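Local structure of 4-oxalocrotonate decarboxylase NahK (5D2H) at residues A[120-125]-A[160-165]. The protein catalyses the decarboxylation of (3E)-2-oxohex-3-enedioate to 2-oxopent-4-enoate, a metal-dependent step in the breakdown of aromatic hydrocarbons. The protein carries 1 engineered substitution. Residues are numbered along the deposited sequence; the frame is centred on the assembly and turned at random.
With MG (magnesium ion), chain B; AKG (2-oxoglutaric acid), chain C; EDO (1,2-ethanediol), chain F.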
loop_
_atom_site.group_PDB
_atom_site.type_symbol
_atom_site.label_atom_id
_atom_site.label_comp_id
_atom_site.label_asym_id
_atom_site.label_seq_id
_atom_site.Cartn_x
_atom_site.Cartn_y
_atom_site.Cartn_z
ATOM N N SER A 120 8.705 9.837 -15.052
ATOM C CA SER A 120 10.144 10.036 -15.013
ATOM C C SER A 120 10.618 10.144 -13.565
ATOM O O SER A 120 11.820 10.142 -13.296
ATOM C CB SER A 120 10.546 11.277 -15.814
ATOM O OG SER A 120 10.396 12.444 -15.035
ATOM N N LYS A 121 9.671 10.233 -12.631
ATOM C CA LYS A 121 10.000 10.235 -11.201
ATOM C C LYS A 121 9.851 8.829 -10.607
ATOM O O LYS A 121 10.020 8.607 -9.401
ATOM C CB LYS A 121 9.092 11.212 -10.457
ATOM C CG LYS A 121 9.249 12.656 -10.912
ATOM C CD LYS A 121 8.549 13.630 -9.972
ATOM C CE LYS A 121 8.995 15.061 -10.252
ATOM N NZ LYS A 121 8.055 16.074 -9.704
ATOM N N LEU A 122 9.530 7.878 -11.469
ATOM C CA LEU A 122 9.237 6.518 -11.032
ATOM C C LEU A 122 10.147 5.594 -11.803
ATOM O O LEU A 122 10.694 5.982 -12.835
ATOM C CB LEU A 122 7.774 6.176 -11.321
ATOM C CG LEU A 122 6.738 7.077 -10.638
ATOM C CD1 LEU A 122 5.336 6.736 -11.094
ATOM C CD2 LEU A 122 6.843 6.958 -9.127
ATOM N N ILE A 123 10.298 4.371 -11.304
ATOM C CA ILE A 123 11.229 3.408 -11.868
ATOM C C ILE A 123 10.564 2.411 -12.818
ATOM O O ILE A 123 10.902 2.349 -13.994
ATOM C CB ILE A 123 11.963 2.657 -10.747
ATOM C CG1 ILE A 123 12.740 3.662 -9.883
ATOM C CG2 ILE A 123 12.879 1.588 -11.333
ATOM C CD1 ILE A 123 13.407 3.070 -8.680
ATOM N N HIS A 124 9.621 1.629 -12.307
ATOM C CA HIS A 124 8.876 0.692 -13.141
ATOM C C HIS A 124 7.496 0.504 -12.538
ATOM O O HIS A 124 7.163 -0.575 -12.020
ATOM C CB HIS A 124 9.606 -0.645 -13.283
ATOM C CG HIS A 124 10.420 -1.038 -12.086
ATOM N ND1 HIS A 124 11.558 -1.813 -12.191
ATOM C CD2 HIS A 124 10.256 -0.788 -10.765
ATOM C CE1 HIS A 124 12.064 -2.016 -10.986
ATOM N NE2 HIS A 124 11.298 -1.399 -10.105
ATOM N N PRO A 125 6.694 1.573 -12.579
ATOM C CA PRO A 125 5.474 1.626 -11.771
ATOM C C PRO A 125 4.367 0.720 -12.283
ATOM O O PRO A 125 4.293 0.412 -13.477
ATOM C CB PRO A 125 5.044 3.091 -11.890
ATOM C CG PRO A 125 5.595 3.530 -13.218
ATOM C CD PRO A 125 6.913 2.819 -13.340
ATOM N N VAL A 160 -6.678 4.248 -6.283
ATOM C CA VAL A 160 -5.757 3.488 -7.095
ATOM C C VAL A 160 -4.369 3.745 -6.535
ATOM O O VAL A 160 -4.007 4.888 -6.266
ATOM C CB VAL A 160 -5.836 3.924 -8.560
ATOM C CG1 VAL A 160 -4.698 3.327 -9.351
ATOM C CG2 VAL A 160 -7.204 3.534 -9.144
ATOM N N GLU A 161 -3.603 2.688 -6.310
ATOM C CA GLU A 161 -2.243 2.888 -5.852
ATOM C C GLU A 161 -1.307 2.763 -7.032
ATOM O O GLU A 161 -1.537 1.962 -7.941
ATOM C CB GLU A 161 -1.848 1.884 -4.759
ATOM C CG GLU A 161 -0.535 2.288 -4.085
ATOM C CD GLU A 161 -0.065 1.359 -2.971
ATOM O OE1 GLU A 161 -0.580 0.227 -2.844
ATOM O OE2 GLU A 161 0.849 1.775 -2.224
ATOM N N VAL A 162 -0.277 3.596 -7.044
ATOM C CA VAL A 162 0.834 3.357 -7.937
ATOM C C VAL A 162 1.939 2.799 -7.065
ATOM O O VAL A 162 2.410 3.454 -6.125
ATOM C CB VAL A 162 1.281 4.628 -8.686
ATOM C CG1 VAL A 162 2.373 4.282 -9.707
ATOM C CG2 VAL A 162 0.085 5.266 -9.399
ATOM N N ILE A 163 2.312 1.559 -7.332
ATOM C CA ILE A 163 3.386 0.944 -6.583
ATOM C C ILE A 163 4.595 0.874 -7.488
ATOM O O ILE A 163 4.467 0.821 -8.702
ATOM C CB ILE A 163 3.012 -0.446 -6.060
ATOM C CG1 ILE A 163 2.613 -1.364 -7.223
ATOM C CG2 ILE A 163 1.907 -0.329 -4.978
ATOM C CD1 ILE A 163 2.333 -2.794 -6.802
ATOM N N ASP A 164 5.773 0.907 -6.890
ATOM C CA ASP A 164 6.984 0.985 -7.670
ATOM C C ASP A 164 8.083 0.482 -6.770
ATOM O O ASP A 164 8.625 1.222 -5.954
ATOM C CB ASP A 164 7.228 2.437 -8.102
ATOM C CG ASP A 164 8.350 2.571 -9.119
ATOM O OD1 ASP A 164 8.587 1.617 -9.886
ATOM O OD2 ASP A 164 8.994 3.639 -9.151
ATOM N N SER A 165 8.378 -0.804 -6.888
ATOM C CA SER A 165 9.445 -1.388 -6.110
ATOM C C SER A 165 10.738 -0.704 -6.523
ATOM O O SER A 165 11.005 -0.557 -7.709
ATOM C CB SER A 165 9.544 -2.880 -6.394
ATOM O OG SER A 165 10.611 -3.424 -5.651
HETATM MG MG MG B . -1.418 -1.574 -2.788
HETATM C C1 AKG C . 1.051 -3.716 -2.475
HETATM O O1 AKG C . 0.243 -4.646 -2.672
HETATM O O2 AKG C . 0.649 -2.550 -2.222
HETATM C C2 AKG C . 2.499 -3.966 -2.580
HETATM O O5 AKG C . 3.190 -3.098 -3.085
HETATM C C3 AKG C . 3.228 -5.217 -2.120
HETATM C C4 AKG C . 2.341 -6.393 -1.732
HETATM C C5 AKG C . 1.791 -7.162 -2.914
HETATM O O3 AKG C . 0.678 -7.704 -2.738
HETATM O O4 AKG C . 2.432 -7.250 -3.997
HETATM C C1 EDO F . 5.764 -2.915 -8.178
HETATM O O1 EDO F . 6.409 -4.188 -8.065
HETATM C C2 EDO F . 6.152 -2.269 -9.508
HETATM O O2 EDO F . 7.580 -2.152 -9.580
HETATM O O HOH W 1 -2.107 -1.307 -0.910
HETATM O O HOH W 2 -2.019 -3.584 -2.767
#
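The loop 120-125, which leads into strand 126-135, comes closest to the segment 160-165 at Pro125 and Asp164, whose CA atoms lie 4.4 Å apart. Asp164 carries the contact. Its CG is anti to the backbone N (chi1 -170°), which sends the carboxylate across to two successive amides of the loop. Asp164 OD2 accepts an almost straight bond from Ile123 N at 2.6 Å, and Asp164 OD1 accepts one from His124 N, also at 2.6 Å. Both donors arrive on the syn side, about 20° out of the carboxylate plane. The His124 ring stands nearly perpendicular to that plane. His124 NE2 donates a bent bond (142°) to Ser165 O at 2.6 Å, and Ile123 CG2 lies over one ring face. Pro125 CB packs on Val162 CG1 at 3.6 Å, and Leu122 CD1 reaches the same methyl. With an alanine at Asp164, both loop amides would probably lose their acceptor and the loop would be less firmly held. The contact ties the loop to the segment carrying strand 153-163, which pairs antiparallel with 126-135 in the FAH-type fold. On this strand, Glu161 OE1 binds magnesium together with Glu128 and Glu130, in the metal site that holds 2-oxoglutarate.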